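Local coordinates for protein endo-beta-mannanase (PDB 4QP0) that probably hydrolyses internal beta-1,4-mannosidic linkages in mannans, galactomannans and glucomannans, as a secreted TIM-barrel enzyme of glycoside hydrolase family 5, at residues Val52-Phe57 / Ile101-Thr106; Arg88-Ile93 / Glu153-Gly158; Trp270-Ile275 / Tyr306-Gly311. One frame throughout, in Å; residues are numbered along the deposited sequence.

Coming from the N terminus, the chain lays down strand 51-55, makes an excursion through the hairpin 67-70/75-78 and helix 87-98, and returns on strand 102-106; contact 1 closes that loop in the barrel wall as adjacent parallel strands. Contact 2 opens within it, on helix 87-98, and closes at 153-158, after helix 136-151, so the two cross. They touch: Ile89 and Ile93 of the helix pack on Leu56, Leu103 and Phe105. Contact 3 follows in series, joining helices 270-284 and 299-315 around strand 289-294. Its centre is about 37 Å from that of contact 2, on the opposite side of the chain's centre. Together they join two wall strands, a helix and a loop, and two outer helices.

Contact 1: residues Val52-Phe57 / Ile101-Thr106; sequences VRTWLF and IKLIFT
Leu56 lays a methyl over one face of the Phe105 ring: CD1 stands 3.6 Å from the ring centroid, 22° off the ring normal, a CH-pi contact. Leu103 CB lies over the opposite face, offset toward the rim. Thr54 adds its methyl obliquely, with CG2 3.9 Å from Phe105 CE1. Its OG1 is anti to the backbone N (chi1 -176°), where it bonds to Ala26 O, while CG2 sits between N and the carbonyl carbon. Further back on this face, Val52 and Leu103 run side by side, CG1 to CD2 3.7 Å.

On the other face Thr106 is wedged among three larger groups. Its OG1 meets the edge of the Trp55 ring, 3.8 Å from CZ3, and also lies over a face of the Arg53 guanidinium, 3.7 Å from NH2. That hydroxyl is hydrogen-bonded to Glu171, which also forms a salt bridge with Arg53. The guanidinium is gripped further by Glu292 and Glu293, a network that should hold its rotation. Just beyond the strand's end, Phe57 brings its ring edge to Thr106 O, with CD2 3.3 Å away and the oxygen in the ring plane, and sets CZ over a face of Trp55.

What fixes this register is five backbone hydrogen bonds of parallel-strand type, from Val52 N to Lys102 O (2.9 Å) through to Leu56 N to Thr106 O (2.8 Å), the last donated from just past the strand.

The strands cross at -33°, a twist in keeping with neighbouring strands of a TIM barrel. Arg53, Trp55 and Thr106 face the barrel interior; Val52, Thr54, Leu103 and Phe105 face the outer layer, where helix 34-47 packs on Val52, helix 87-98 on Leu103 and Phe105, and Leu29 touches Thr54. Strand 17-25 flanks 51-55, and strand 167-171 flanks 102-106.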
loop_
_atom_site.group_PDB
_atom_site.type_symbol
_atom_site.label_atom_id
_atom_site.label_comp_id
_atom_site.label_asym_id
_atom_site.label_seq_id
_atom_site.Cartn_x
_atom_site.Cartn_y
_atom_site.Cartn_z
ATOM N N VAL A 52 6.283 -6.214 -5.013
ATOM C CA VAL A 52 5.281 -5.332 -5.603
ATOM C C VAL A 52 4.069 -5.097 -4.662
ATOM O O VAL A 52 3.561 -6.021 -4.012
ATOM C CB VAL A 52 4.888 -5.799 -7.033
ATOM C CG1 VAL A 52 4.218 -7.166 -7.020
ATOM C CG2 VAL A 52 4.027 -4.765 -7.748
ATOM N N ARG A 53 3.650 -3.837 -4.578
ATOM C CA ARG A 53 2.487 -3.438 -3.818
ATOM C C ARG A 53 1.320 -3.316 -4.783
ATOM O O ARG A 53 1.479 -2.792 -5.885
ATOM C CB ARG A 53 2.751 -2.098 -3.159
ATOM C CG ARG A 53 1.649 -1.622 -2.236
ATOM C CD ARG A 53 2.108 -0.402 -1.468
ATOM N NE ARG A 53 1.000 0.240 -0.777
ATOM C CZ ARG A 53 0.229 1.184 -1.304
ATOM N NH1 ARG A 53 0.443 1.615 -2.544
ATOM N NH2 ARG A 53 -0.760 1.701 -0.586
ATOM N N THR A 54 0.156 -3.813 -4.376
ATOM C CA THR A 54 -1.013 -3.855 -5.258
ATOM C C THR A 54 -2.329 -3.982 -4.487
ATOM O O THR A 54 -2.339 -4.330 -3.310
ATOM C CB THR A 54 -0.887 -4.976 -6.324
ATOM O OG1 THR A 54 -2.007 -4.932 -7.221
ATOM C CG2 THR A 54 -0.803 -6.355 -5.682
ATOM N N TRP A 55 -3.427 -3.704 -5.186
ATOM C CA TRP A 55 -4.787 -3.671 -4.641
ATOM C C TRP A 55 -5.359 -5.042 -4.392
ATOM O O TRP A 55 -5.312 -5.900 -5.282
ATOM C CB TRP A 55 -5.697 -2.952 -5.638
ATOM C CG TRP A 55 -5.598 -1.438 -5.687
ATOM C CD1 TRP A 55 -6.357 -0.571 -6.476
ATOM C CD2 TRP A 55 -4.716 -0.552 -4.899
ATOM N NE1 TRP A 55 -6.011 0.735 -6.250
ATOM C CE2 TRP A 55 -5.043 0.822 -5.313
ATOM C CE3 TRP A 55 -3.735 -0.750 -3.926
ATOM C CZ2 TRP A 55 -4.386 1.929 -4.781
ATOM C CZ3 TRP A 55 -3.081 0.374 -3.398
ATOM C CH2 TRP A 55 -3.401 1.683 -3.818
ATOM N N LEU A 56 -5.911 -5.258 -3.193
ATOM C CA LEU A 56 -6.699 -6.466 -2.888
ATOM C C LEU A 56 -8.070 -6.075 -2.333
ATOM O O LEU A 56 -8.560 -6.650 -1.357
ATOM C CB LEU A 56 -5.978 -7.406 -1.914
ATOM C CG LEU A 56 -6.116 -8.923 -2.172
ATOM C CD1 LEU A 56 -5.562 -9.742 -1.018
ATOM C CD2 LEU A 56 -7.547 -9.357 -2.461
ATOM N N PHE A 57 -8.661 -5.072 -2.969
ATOM C CA PHE A 57 -10.008 -4.604 -2.694
ATOM C C PHE A 57 -10.589 -4.233 -4.053
ATOM O O PHE A 57 -9.840 -3.871 -4.971
ATOM C CB PHE A 57 -9.983 -3.372 -1.777
ATOM C CG PHE A 57 -9.239 -2.195 -2.360
ATOM C CD1 PHE A 57 -9.916 -1.207 -3.069
ATOM C CD2 PHE A 57 -7.855 -2.081 -2.210
ATOM C CE1 PHE A 57 -9.231 -0.139 -3.619
ATOM C CE2 PHE A 57 -7.165 -1.013 -2.756
ATOM C CZ PHE A 57 -7.851 -0.047 -3.467
ATOM N N ILE A 101 8.901 -13.346 -6.324
ATOM C CA ILE A 101 8.493 -11.978 -6.047
ATOM C C ILE A 101 7.456 -11.985 -4.929
ATOM O O ILE A 101 6.662 -12.914 -4.809
ATOM C CB ILE A 101 8.000 -11.269 -7.325
ATOM C CG1 ILE A 101 9.197 -10.998 -8.251
ATOM C CG2 ILE A 101 7.268 -9.981 -6.985
ATOM C CD1 ILE A 101 8.846 -10.400 -9.599
ATOM N N LYS A 102 7.498 -10.948 -4.102
ATOM C CA LYS A 102 6.676 -10.852 -2.912
ATOM C C LYS A 102 5.591 -9.775 -3.087
ATOM O O LYS A 102 5.748 -8.856 -3.895
ATOM C CB LYS A 102 7.582 -10.559 -1.722
ATOM C CG LYS A 102 8.528 -11.703 -1.385
ATOM C CD LYS A 102 8.254 -12.252 0.007
ATOM C CE LYS A 102 9.301 -13.257 0.460
ATOM N NZ LYS A 102 8.863 -14.667 0.251
ATOM N N LEU A 103 4.493 -9.898 -2.343
ATOM C CA LEU A 103 3.323 -9.045 -2.562
ATOM C C LEU A 103 2.896 -8.286 -1.324
ATOM O O LEU A 103 2.759 -8.877 -0.261
ATOM C CB LEU A 103 2.135 -9.885 -3.037
ATOM C CG LEU A 103 2.137 -10.515 -4.427
ATOM C CD1 LEU A 103 1.197 -11.703 -4.442
ATOM C CD2 LEU A 103 1.733 -9.510 -5.495
ATOM N N ILE A 104 2.673 -6.981 -1.463
ATOM C CA ILE A 104 2.050 -6.184 -0.400
ATOM C C ILE A 104 0.600 -5.910 -0.799
ATOM O O ILE A 104 0.338 -5.132 -1.711
ATOM C CB ILE A 104 2.800 -4.852 -0.136
ATOM C CG1 ILE A 104 4.244 -5.107 0.333
ATOM C CG2 ILE A 104 2.081 -4.031 0.911
ATOM C CD1 ILE A 104 5.086 -3.856 0.467
ATOM N N PHE A 105 -0.336 -6.571 -0.129
ATOM C CA PHE A 105 -1.752 -6.448 -0.467
ATOM C C PHE A 105 -2.419 -5.375 0.369
ATOM O O PHE A 105 -2.371 -5.420 1.600
ATOM C CB PHE A 105 -2.488 -7.779 -0.265
ATOM C CG PHE A 105 -2.331 -8.762 -1.405
ATOM C CD1 PHE A 105 -2.592 -8.388 -2.724
ATOM C CD2 PHE A 105 -1.964 -10.082 -1.153
ATOM C CE1 PHE A 105 -2.454 -9.302 -3.766
ATOM C CE2 PHE A 105 -1.829 -10.997 -2.192
ATOM C CZ PHE A 105 -2.075 -10.606 -3.496
ATOM N N THR A 106 -3.041 -4.409 -0.299
ATOM C CA THR A 106 -3.777 -3.348 0.384
ATOM C C THR A 106 -5.256 -3.731 0.393
ATOM O O THR A 106 -5.818 -4.082 -0.644
ATOM C CB THR A 106 -3.540 -1.984 -0.300
ATOM O OG1 THR A 106 -2.129 -1.765 -0.455
ATOM C CG2 THR A 106 -4.125 -0.841 0.519
#

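Contact 2: residues Arg88-Ile93 / Glu153-Gly158; sequences RIDYII and ENSLTG
The side chains of Asp90 and Asn154 lie alongside, pointing opposite ways, with the amide stacked on the carboxylate, their planes 26° apart. Asn154 OD1 comes to 3.4 Å from Asp90 CB, while Asn154 ND2 reaches on to the helix backbone and gives a weak, long bond to Asp90 O. Asn154 CG is anti to its own backbone N (chi1 -167°), which carries it toward the helix; at the end of the side chain Asn154 ND2 also passes Ile93, 3.8 Å from Ile93 CB.

The carboxylate reaches the other way, into the start of the turn. Asp90 OD2 takes the Ser155 hydroxyl, OG at 2.9 Å, on its anti lone pair, and the Ser155 backbone N, at 2.8 Å, from above the carboxylate plane. Arg152 forms a salt bridge with the same oxygen and Tyr161 OH bonds to OD1, so both oxygens are engaged. Asn154 OD1 in turn accepts from Leu156 N at 2.9 Å, which makes an Asx turn and shapes the loop that the aspartate holds.

Leu156 supplies the apolar part, its CD1 tucked 3.7 Å from Tyr91 CA and near the edge of the tyrosine ring.

The contact pins the loop after helix 136-151 to the outside of helix 87-98, while Ile89, Ile92 and Ile93 of that helix pack on strand 102-106 and Tyr91 lies against helix 34-47.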
loop_
_atom_site.group_PDB
_atom_site.type_symbol
_atom_site.label_atom_id
_atom_site.label_comp_id
_atom_site.label_asym_id
_atom_site.label_seq_id
_atom_site.Cartn_x
_atom_site.Cartn_y
_atom_site.Cartn_z
ATOM N N ARG A 88 -8.703 -14.420 -9.390
ATOM C CA ARG A 88 -7.732 -13.525 -10.022
ATOM C C ARG A 88 -6.549 -13.229 -9.086
ATOM O O ARG A 88 -5.401 -13.093 -9.537
ATOM C CB ARG A 88 -8.394 -12.216 -10.454
ATOM C CG ARG A 88 -9.221 -12.300 -11.732
ATOM C CD ARG A 88 -9.653 -10.912 -12.182
ATOM N NE ARG A 88 -10.102 -10.894 -13.569
ATOM C CZ ARG A 88 -9.323 -10.634 -14.620
ATOM N NH1 ARG A 88 -8.029 -10.355 -14.463
ATOM N NH2 ARG A 88 -9.842 -10.648 -15.841
ATOM N N ILE A 89 -6.831 -13.124 -7.788
ATOM C CA ILE A 89 -5.771 -12.920 -6.801
ATOM C C ILE A 89 -4.930 -14.193 -6.688
ATOM O O ILE A 89 -3.697 -14.118 -6.695
ATOM C CB ILE A 89 -6.318 -12.460 -5.432
ATOM C CG1 ILE A 89 -7.086 -11.143 -5.568
ATOM C CG2 ILE A 89 -5.196 -12.308 -4.412
ATOM C CD1 ILE A 89 -6.295 -9.986 -6.158
ATOM N N ASP A 90 -5.604 -15.350 -6.627
ATOM C CA ASP A 90 -4.945 -16.657 -6.591
ATOM C C ASP A 90 -3.899 -16.753 -7.702
ATOM O O ASP A 90 -2.784 -17.209 -7.481
ATOM C CB ASP A 90 -5.966 -17.799 -6.748
ATOM C CG ASP A 90 -6.890 -17.983 -5.524
ATOM O OD1 ASP A 90 -6.777 -17.261 -4.508
ATOM O OD2 ASP A 90 -7.749 -18.881 -5.583
ATOM N N TYR A 91 -4.270 -16.316 -8.899
ATOM C CA TYR A 91 -3.373 -16.377 -10.041
ATOM C C TYR A 91 -2.205 -15.411 -9.883
ATOM O O TYR A 91 -1.074 -15.731 -10.255
ATOM C CB TYR A 91 -4.129 -16.135 -11.349
ATOM C CG TYR A 91 -3.248 -16.262 -12.574
ATOM C CD1 TYR A 91 -2.893 -17.516 -13.083
ATOM C CD2 TYR A 91 -2.751 -15.126 -13.218
ATOM C CE1 TYR A 91 -2.076 -17.630 -14.203
ATOM C CE2 TYR A 91 -1.933 -15.233 -14.337
ATOM C CZ TYR A 91 -1.603 -16.480 -14.824
ATOM O OH TYR A 91 -0.794 -16.569 -15.932
ATOM N N ILE A 92 -2.477 -14.237 -9.316
ATOM C CA ILE A 92 -1.429 -13.245 -9.073
ATOM C C ILE A 92 -0.379 -13.793 -8.103
ATOM O O ILE A 92 0.823 -13.746 -8.391
ATOM C CB ILE A 92 -2.007 -11.905 -8.575
ATOM C CG1 ILE A 92 -2.730 -11.194 -9.719
ATOM C CG2 ILE A 92 -0.903 -11.007 -8.027
ATOM C CD1 ILE A 92 -3.684 -10.106 -9.266
ATOM N N ILE A 93 -0.844 -14.338 -6.980
ATOM C CA ILE A 93 0.037 -14.933 -5.971
ATOM C C ILE A 93 0.891 -16.049 -6.563
ATOM O O ILE A 93 2.032 -16.242 -6.149
ATOM C CB ILE A 93 -0.760 -15.507 -4.779
ATOM C CG1 ILE A 93 -1.685 -14.446 -4.169
ATOM C CG2 ILE A 93 0.177 -16.057 -3.707
ATOM C CD1 ILE A 93 -2.648 -15.010 -3.140
ATOM N N GLU A 153 -8.297 -20.319 0.790
ATOM C CA GLU A 153 -7.342 -21.243 0.187
ATOM C C GLU A 153 -7.077 -20.821 -1.260
ATOM O O GLU A 153 -8.008 -20.477 -2.001
ATOM C CB GLU A 153 -7.874 -22.677 0.221
ATOM C CG GLU A 153 -6.872 -23.730 -0.234
ATOM C CD GLU A 153 -7.479 -25.118 -0.333
ATOM O OE1 GLU A 153 -8.323 -25.346 -1.229
ATOM O OE2 GLU A 153 -7.101 -25.985 0.479
ATOM N N ASN A 154 -5.811 -20.859 -1.661
ATOM C CA ASN A 154 -5.455 -20.560 -3.040
ATOM C C ASN A 154 -5.941 -21.707 -3.901
ATOM O O ASN A 154 -5.459 -22.832 -3.764
ATOM C CB ASN A 154 -3.944 -20.402 -3.175
ATOM C CG ASN A 154 -3.534 -19.778 -4.495
ATOM O OD1 ASN A 154 -3.898 -20.258 -5.575
ATOM N ND2 ASN A 154 -2.766 -18.701 -4.414
ATOM N N SER A 155 -6.890 -21.428 -4.790
ATOM C CA SER A 155 -7.495 -22.481 -5.613
ATOM C C SER A 155 -6.536 -23.080 -6.649
ATOM O O SER A 155 -6.831 -24.126 -7.233
ATOM C CB SER A 155 -8.788 -21.988 -6.274
ATOM O OG SER A 155 -8.528 -21.061 -7.316
ATOM N N LEU A 156 -5.390 -22.436 -6.861
ATOM C CA LEU A 156 -4.380 -22.961 -7.773
ATOM C C LEU A 156 -3.191 -23.636 -7.075
ATOM O O LEU A 156 -2.479 -24.420 -7.701
ATOM C CB LEU A 156 -3.897 -21.867 -8.730
ATOM C CG LEU A 156 -5.003 -21.151 -9.531
ATOM C CD1 LEU A 156 -4.482 -19.858 -10.143
ATOM C CD2 LEU A 156 -5.661 -22.034 -10.593
ATOM N N THR A 157 -2.976 -23.345 -5.790
ATOM C CA THR A 157 -1.801 -23.881 -5.070
ATOM C C THR A 157 -2.103 -24.505 -3.709
ATOM O O THR A 157 -1.210 -25.086 -3.080
ATOM C CB THR A 157 -0.695 -22.821 -4.874
ATOM O OG1 THR A 157 -1.202 -21.729 -4.099
ATOM C CG2 THR A 157 -0.165 -22.304 -6.218
ATOM N N GLY A 158 -3.344 -24.373 -3.248
ATOM C CA GLY A 158 -3.782 -25.039 -2.021
ATOM C C GLY A 158 -3.344 -24.391 -0.717
ATOM O O GLY A 158 -3.696 -24.867 0.367
#

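Contact 3: residues Trp270-Ile275 / Tyr306-Gly311; sequences WSVQWI and YPVWQG
Two neighbouring helices of the TIM barrel's outer layer meet here, and the indole of Trp309 reaches across between them and carries most of its side of the contact. Around strand 289-294, helix 270-284 precedes and helix 299-315 follows, and their short segments run nearly parallel, 9.7 Å apart at closest approach with a crossing angle of -25°.

Trp309 extends from 306-311. Its CG stands anti to the carbonyl carbon (chi1 -64°), and the pyrrole side of the ring comes up to the first turn of the facing helix. Ser271 CB is the nearest atom, 3.5 Å from Trp309 NE1 and oblique to the ring. Ser271 OG leans toward the six-membered part, 3.8 Å from Trp309 CZ2. No hydrogen bond forms between the two residues; this is van der Waals packing of a small side chain against a large ring.

One turn further along, Ile275 comes in beside the root of the indole. Its CD1 touches Trp309 CB at 3.8 Å, the two side chains crossing at about a right angle, and the same methyl lies as close to Trp309 O. Ser271 and Ile275, four residues apart, thus meet the tryptophan at two levels, Ser271 on the NE1-CZ2 side of the indole and Ile275 at CB and CG.

Toward the outer surface a valine pair closes the contact. Val272 CG2 meets Val308 CG1 at 3.8 Å, again with the side chains at about a right angle, and the same Val272 methyl grazes Trp309 CD1 at 4.5 Å.

Beneath, Leu257 of strand 253-257 supports Ser271, Ile275 and Trp309 together. Strand 289-294 adds Met291 under Ile275 and Tyr294 against Trp309, while Thr312 and Val313 continue the helix-helix packing along 299-315.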
loop_
_atom_site.group_PDB
_atom_site.type_symbol
_atom_site.label_atom_id
_atom_site.label_comp_id
_atom_site.label_asym_id
_atom_site.label_seq_id
_atom_site.Cartn_x
_atom_site.Cartn_y
_atom_site.Cartn_z
ATOM N N TRP A 270 12.035 20.193 0.091
ATOM C CA TRP A 270 10.965 19.629 0.928
ATOM C C TRP A 270 10.890 18.130 0.851
ATOM O O TRP A 270 10.664 17.463 1.865
ATOM C CB TRP A 270 9.617 20.243 0.565
ATOM C CG TRP A 270 8.495 19.897 1.523
ATOM C CD1 TRP A 270 8.043 20.646 2.612
ATOM C CD2 TRP A 270 7.633 18.703 1.499
ATOM N NE1 TRP A 270 6.996 20.014 3.243
ATOM C CE2 TRP A 270 6.699 18.847 2.630
ATOM C CE3 TRP A 270 7.545 17.575 0.690
ATOM C CZ2 TRP A 270 5.732 17.891 2.914
ATOM C CZ3 TRP A 270 6.564 16.615 0.987
ATOM C CH2 TRP A 270 5.683 16.772 2.074
ATOM N N SER A 271 11.098 17.595 -0.350
ATOM C CA SER A 271 10.956 16.170 -0.607
ATOM C C SER A 271 12.087 15.358 0.004
ATOM O O SER A 271 11.841 14.316 0.610
ATOM C CB SER A 271 10.855 15.899 -2.112
ATOM O OG SER A 271 9.603 16.326 -2.626
ATOM N N VAL A 272 13.322 15.829 -0.165
ATOM C CA VAL A 272 14.458 15.202 0.478
ATOM C C VAL A 272 14.269 15.259 1.988
ATOM O O VAL A 272 14.453 14.263 2.678
ATOM C CB VAL A 272 15.782 15.889 0.108
ATOM C CG1 VAL A 272 16.910 15.365 0.980
ATOM C CG2 VAL A 272 16.104 15.678 -1.363
ATOM N N GLN A 273 13.908 16.427 2.502
ATOM C CA GLN A 273 13.622 16.566 3.936
ATOM C C GLN A 273 12.523 15.603 4.403
ATOM O O GLN A 273 12.574 15.103 5.521
ATOM C CB GLN A 273 13.261 18.015 4.294
ATOM C CG GLN A 273 13.068 18.259 5.782
ATOM C CD GLN A 273 14.387 18.430 6.513
ATOM O OE1 GLN A 273 15.029 19.471 6.394
ATOM N NE2 GLN A 273 14.784 17.422 7.289
ATOM N N TRP A 274 11.553 15.337 3.535
ATOM C CA TRP A 274 10.429 14.444 3.839
ATOM C C TRP A 274 10.872 13.016 4.051
ATOM O O TRP A 274 10.400 12.345 4.988
ATOM C CB TRP A 274 9.424 14.526 2.697
ATOM C CG TRP A 274 8.162 13.703 2.829
ATOM C CD1 TRP A 274 7.754 12.651 2.018
ATOM C CD2 TRP A 274 7.071 13.878 3.799
ATOM N NE1 TRP A 274 6.530 12.169 2.415
ATOM C CE2 TRP A 274 6.068 12.853 3.477
ATOM C CE3 TRP A 274 6.837 14.736 4.860
ATOM C CZ2 TRP A 274 4.889 12.716 4.206
ATOM C CZ3 TRP A 274 5.639 14.590 5.587
ATOM C CH2 TRP A 274 4.696 13.600 5.266
ATOM N N ILE A 275 11.775 12.543 3.184
ATOM C CA ILE A 275 12.355 11.199 3.291
ATOM C C ILE A 275 13.190 11.094 4.568
ATOM O O ILE A 275 12.944 10.225 5.407
ATOM C CB ILE A 275 13.227 10.837 2.053
ATOM C CG1 ILE A 275 12.378 10.810 0.778
ATOM C CG2 ILE A 275 13.931 9.494 2.241
ATOM C CD1 ILE A 275 13.155 11.100 -0.487
ATOM N N TYR A 306 14.387 11.557 -8.956
ATOM C CA TYR A 306 14.516 10.167 -8.511
ATOM C C TYR A 306 15.937 9.814 -8.020
ATOM O O TYR A 306 16.076 9.286 -6.917
ATOM C CB TYR A 306 14.027 9.190 -9.591
ATOM C CG TYR A 306 12.520 9.043 -9.698
ATOM C CD1 TYR A 306 11.952 7.900 -10.265
ATOM C CD2 TYR A 306 11.658 10.028 -9.213
ATOM C CE1 TYR A 306 10.573 7.755 -10.359
ATOM C CE2 TYR A 306 10.286 9.885 -9.306
ATOM C CZ TYR A 306 9.751 8.749 -9.877
ATOM O OH TYR A 306 8.379 8.618 -9.971
ATOM N N PRO A 307 16.998 10.122 -8.810
ATOM C CA PRO A 307 18.342 9.821 -8.294
ATOM C C PRO A 307 18.643 10.523 -6.973
ATOM O O PRO A 307 19.320 9.955 -6.107
ATOM C CB PRO A 307 19.274 10.334 -9.400
ATOM C CG PRO A 307 18.455 10.248 -10.638
ATOM C CD PRO A 307 17.053 10.591 -10.208
ATOM N N VAL A 308 18.126 11.740 -6.822
ATOM C CA VAL A 308 18.296 12.503 -5.593
ATOM C C VAL A 308 17.578 11.802 -4.443
ATOM O O VAL A 308 18.186 11.548 -3.398
ATOM C CB VAL A 308 17.794 13.963 -5.744
ATOM C CG1 VAL A 308 18.065 14.770 -4.479
ATOM C CG2 VAL A 308 18.454 14.633 -6.946
ATOM N N TRP A 309 16.301 11.477 -4.654
ATOM C CA TRP A 309 15.464 10.846 -3.630
ATOM C C TRP A 309 15.979 9.490 -3.251
ATOM O O TRP A 309 15.936 9.103 -2.082
ATOM C CB TRP A 309 14.028 10.676 -4.111
ATOM C CG TRP A 309 13.251 11.941 -4.386
ATOM C CD1 TRP A 309 13.639 13.264 -4.175
ATOM C CD2 TRP A 309 11.880 12.029 -4.900
ATOM N NE1 TRP A 309 12.635 14.133 -4.532
ATOM C CE2 TRP A 309 11.556 13.455 -4.975
ATOM C CE3 TRP A 309 10.921 11.095 -5.299
ATOM C CZ2 TRP A 309 10.327 13.903 -5.433
ATOM C CZ3 TRP A 309 9.690 11.560 -5.759
ATOM C CH2 TRP A 309 9.398 12.927 -5.814
ATOM N N GLN A 310 16.443 8.749 -4.253
ATOM C CA GLN A 310 16.917 7.392 -4.051
ATOM C C GLN A 310 18.248 7.383 -3.284
ATOM O O GLN A 310 18.428 6.589 -2.353
ATOM C CB GLN A 310 16.984 6.652 -5.397
ATOM C CG GLN A 310 15.595 6.272 -5.922
ATOM C CD GLN A 310 15.576 5.780 -7.364
ATOM O OE1 GLN A 310 16.598 5.774 -8.057
ATOM N NE2 GLN A 310 14.398 5.374 -7.827
ATOM N N GLY A 311 19.156 8.289 -3.661
ATOM C CA GLY A 311 20.387 8.542 -2.914
ATOM C C GLY A 311 20.163 8.932 -1.462
ATOM O O GLY A 311 20.952 8.572 -0.593
#